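Local coordinates for protein esterase E25 (Uncultured bacterium, PDB 4Q05) that probably hydrolyses ester bonds as a dimeric serine esterase of the bacterial hormone-sensitive lipase family, at residues Ser282-Asp287 against His312-Gln317. Residues are numbered along the deposited sequence; the frame is centred on the assembly and turned at random.
Sequences SPLYGD and HIKLRQ. With NA (sodium ion), chain C.
Lys314 reaches from its helix to the 3-10 turn at 283-285 and, with Leu284, shows how a single long side chain can meet a methyl group near its root and carbonyl oxygens from its middle outward. At the root, Lys314 CB lies 4.1 Å from CD1 of Leu284. CG stands anti to the backbone N (chi1 -173°), and because every later torsion is also close to 180° the chain runs out straight from the helix to the turn. Lys314 CD then touches both CD1 of Leu284 at 3.8 Å and O of Leu284 at 3.3 Å, the leucine methyl crossing the lysine chain at a slant near CB and CD; the buried Leu284 side chain also touches Arg310 and Thr311. In this alpha/beta hydrolase fold the turn belongs to the loop between helix 262-271 and strand 294-299, and helix 305-317 forms the beta-alpha-beta crossover from that strand to its parallel neighbour 322-327, outermost in the sheet of this chain. Further out, Lys314 CE lies 3.4 Å from O of both Leu284 and Gly286, and Lys314 NZ donates hydrogen bonds to these two main-chain oxygens, tying the turn and the residue after it to the helix. Leu284 O receives Lys314 NZ at 2.7 Å, in the carbonyl plane; Gly286 O takes Lys314 NZ at 2.8 Å from above its plane, 36° out. A different face of the helix meets the second subunit, where ND1 of His312 and Val326 O of that subunit both bind a sodium ion.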
loop_
_atom_site.group_PDB
_atom_site.type_symbol
_atom_site.label_atom_id
_atom_site.label_comp_id
_atom_site.label_asym_id
_atom_site.label_seq_id
_atom_site.Cartn_x
_atom_site.Cartn_y
_atom_site.Cartn_z
ATOM N N SER A 282 -16.436 -13.985 -1.216
ATOM C CA SER A 282 -15.344 -13.086 -0.847
ATOM C C SER A 282 -14.136 -13.947 -0.548
ATOM O O SER A 282 -13.932 -14.358 0.592
ATOM C CB SER A 282 -15.731 -12.289 0.389
ATOM O OG SER A 282 -16.802 -11.405 0.095
ATOM N N PRO A 283 -13.363 -14.274 -1.592
ATOM C CA PRO A 283 -12.280 -15.258 -1.515
ATOM C C PRO A 283 -11.171 -14.903 -0.511
ATOM O O PRO A 283 -10.407 -15.794 -0.141
ATOM C CB PRO A 283 -11.710 -15.276 -2.942
ATOM C CG PRO A 283 -12.734 -14.691 -3.796
ATOM C CD PRO A 283 -13.581 -13.778 -2.962
ATOM N N LEU A 284 -11.069 -13.640 -0.104
ATOM C CA LEU A 284 -10.110 -13.247 0.930
ATOM C C LEU A 284 -10.285 -14.120 2.176
ATOM O O LEU A 284 -9.325 -14.387 2.901
ATOM C CB LEU A 284 -10.308 -11.779 1.315
ATOM C CG LEU A 284 -9.437 -11.255 2.459
ATOM C CD1 LEU A 284 -7.949 -11.495 2.144
ATOM C CD2 LEU A 284 -9.705 -9.784 2.691
ATOM N N TYR A 285 -11.520 -14.548 2.425
ATOM C CA TYR A 285 -11.820 -15.367 3.599
ATOM C C TYR A 285 -11.390 -16.809 3.438
ATOM O O TYR A 285 -11.365 -17.570 4.409
ATOM C CB TYR A 285 -13.309 -15.288 3.963
ATOM C CG TYR A 285 -13.650 -13.929 4.488
ATOM C CD1 TYR A 285 -13.212 -13.534 5.739
ATOM C CD2 TYR A 285 -14.357 -13.020 3.720
ATOM C CE1 TYR A 285 -13.486 -12.286 6.222
ATOM C CE2 TYR A 285 -14.636 -11.758 4.193
ATOM C CZ TYR A 285 -14.200 -11.400 5.444
ATOM O OH TYR A 285 -14.464 -10.150 5.931
ATOM N N GLY A 286 -11.053 -17.191 2.215
ATOM C CA GLY A 286 -10.601 -18.548 1.977
ATOM C C GLY A 286 -9.109 -18.661 2.224
ATOM O O GLY A 286 -8.440 -17.677 2.560
ATOM N N ASP A 287 -8.587 -19.865 2.032
ATOM C CA ASP A 287 -7.173 -20.151 2.225
ATOM C C ASP A 287 -6.363 -19.603 1.059
ATOM O O ASP A 287 -6.729 -19.798 -0.095
ATOM C CB ASP A 287 -6.965 -21.663 2.305
ATOM C CG ASP A 287 -5.632 -22.048 2.948
ATOM O OD1 ASP A 287 -4.740 -21.180 3.099
ATOM O OD2 ASP A 287 -5.483 -23.237 3.299
ATOM N N HIS A 312 -3.027 -8.666 0.035
ATOM C CA HIS A 312 -1.578 -8.685 -0.050
ATOM C C HIS A 312 -0.991 -9.219 1.255
ATOM O O HIS A 312 -0.079 -10.046 1.249
ATOM C CB HIS A 312 -1.022 -7.278 -0.312
ATOM C CG HIS A 312 0.471 -7.200 -0.212
ATOM N ND1 HIS A 312 1.118 -6.626 0.861
ATOM C CD2 HIS A 312 1.443 -7.655 -1.036
ATOM C CE1 HIS A 312 2.426 -6.712 0.684
ATOM N NE2 HIS A 312 2.650 -7.341 -0.457
ATOM N N ILE A 313 -1.525 -8.737 2.369
ATOM C CA ILE A 313 -0.990 -9.106 3.672
ATOM C C ILE A 313 -1.290 -10.573 3.929
ATOM O O ILE A 313 -0.423 -11.307 4.383
ATOM C CB ILE A 313 -1.549 -8.214 4.807
ATOM C CG1 ILE A 313 -0.964 -6.797 4.698
ATOM C CG2 ILE A 313 -1.209 -8.798 6.188
ATOM C CD1 ILE A 313 0.602 -6.772 4.774
ATOM N N LYS A 314 -2.508 -11.010 3.615
ATOM C CA LYS A 314 -2.857 -12.413 3.854
ATOM C C LYS A 314 -1.983 -13.338 3.007
ATOM O O LYS A 314 -1.548 -14.396 3.465
ATOM C CB LYS A 314 -4.358 -12.688 3.621
ATOM C CG LYS A 314 -4.770 -14.127 4.037
ATOM C CD LYS A 314 -6.286 -14.322 4.058
ATOM C CE LYS A 314 -6.647 -15.712 4.599
ATOM N NZ LYS A 314 -8.116 -15.898 4.745
ATOM N N LEU A 315 -1.710 -12.939 1.773
ATOM C CA LEU A 315 -0.784 -13.709 0.939
ATOM C C LEU A 315 0.593 -13.805 1.589
ATOM O O LEU A 315 1.144 -14.907 1.745
ATOM C CB LEU A 315 -0.663 -13.097 -0.461
ATOM C CG LEU A 315 -1.948 -13.137 -1.290
ATOM C CD1 LEU A 315 -1.884 -12.150 -2.426
ATOM C CD2 LEU A 315 -2.185 -14.548 -1.822
ATOM N N ARG A 316 1.159 -12.659 1.965
ATOM C CA ARG A 316 2.480 -12.661 2.596
ATOM C C ARG A 316 2.502 -13.533 3.847
ATOM O O ARG A 316 3.431 -14.298 4.065
ATOM C CB ARG A 316 2.933 -11.241 2.937
ATOM C CG ARG A 316 3.115 -10.331 1.717
ATOM C CD ARG A 316 4.205 -10.800 0.736
ATOM N NE ARG A 316 5.556 -10.782 1.293
ATOM C CZ ARG A 316 6.562 -10.022 0.846
ATOM N NH1 ARG A 316 6.397 -9.191 -0.175
ATOM N NH2 ARG A 316 7.755 -10.093 1.424
ATOM N N GLN A 317 1.467 -13.411 4.663
ATOM C CA GLN A 317 1.363 -14.202 5.882
ATOM C C GLN A 317 1.218 -15.688 5.571
ATOM O O GLN A 317 1.465 -16.535 6.424
ATOM C CB GLN A 317 0.206 -13.694 6.750
ATOM C CG GLN A 317 0.525 -12.358 7.415
ATOM C CD GLN A 317 -0.657 -11.756 8.147
ATOM O OE1 GLN A 317 -1.767 -12.262 8.080
ATOM N NE2 GLN A 317 -0.425 -10.649 8.828
HETATM NA NA NA C . -0.134 -4.569 2.195
#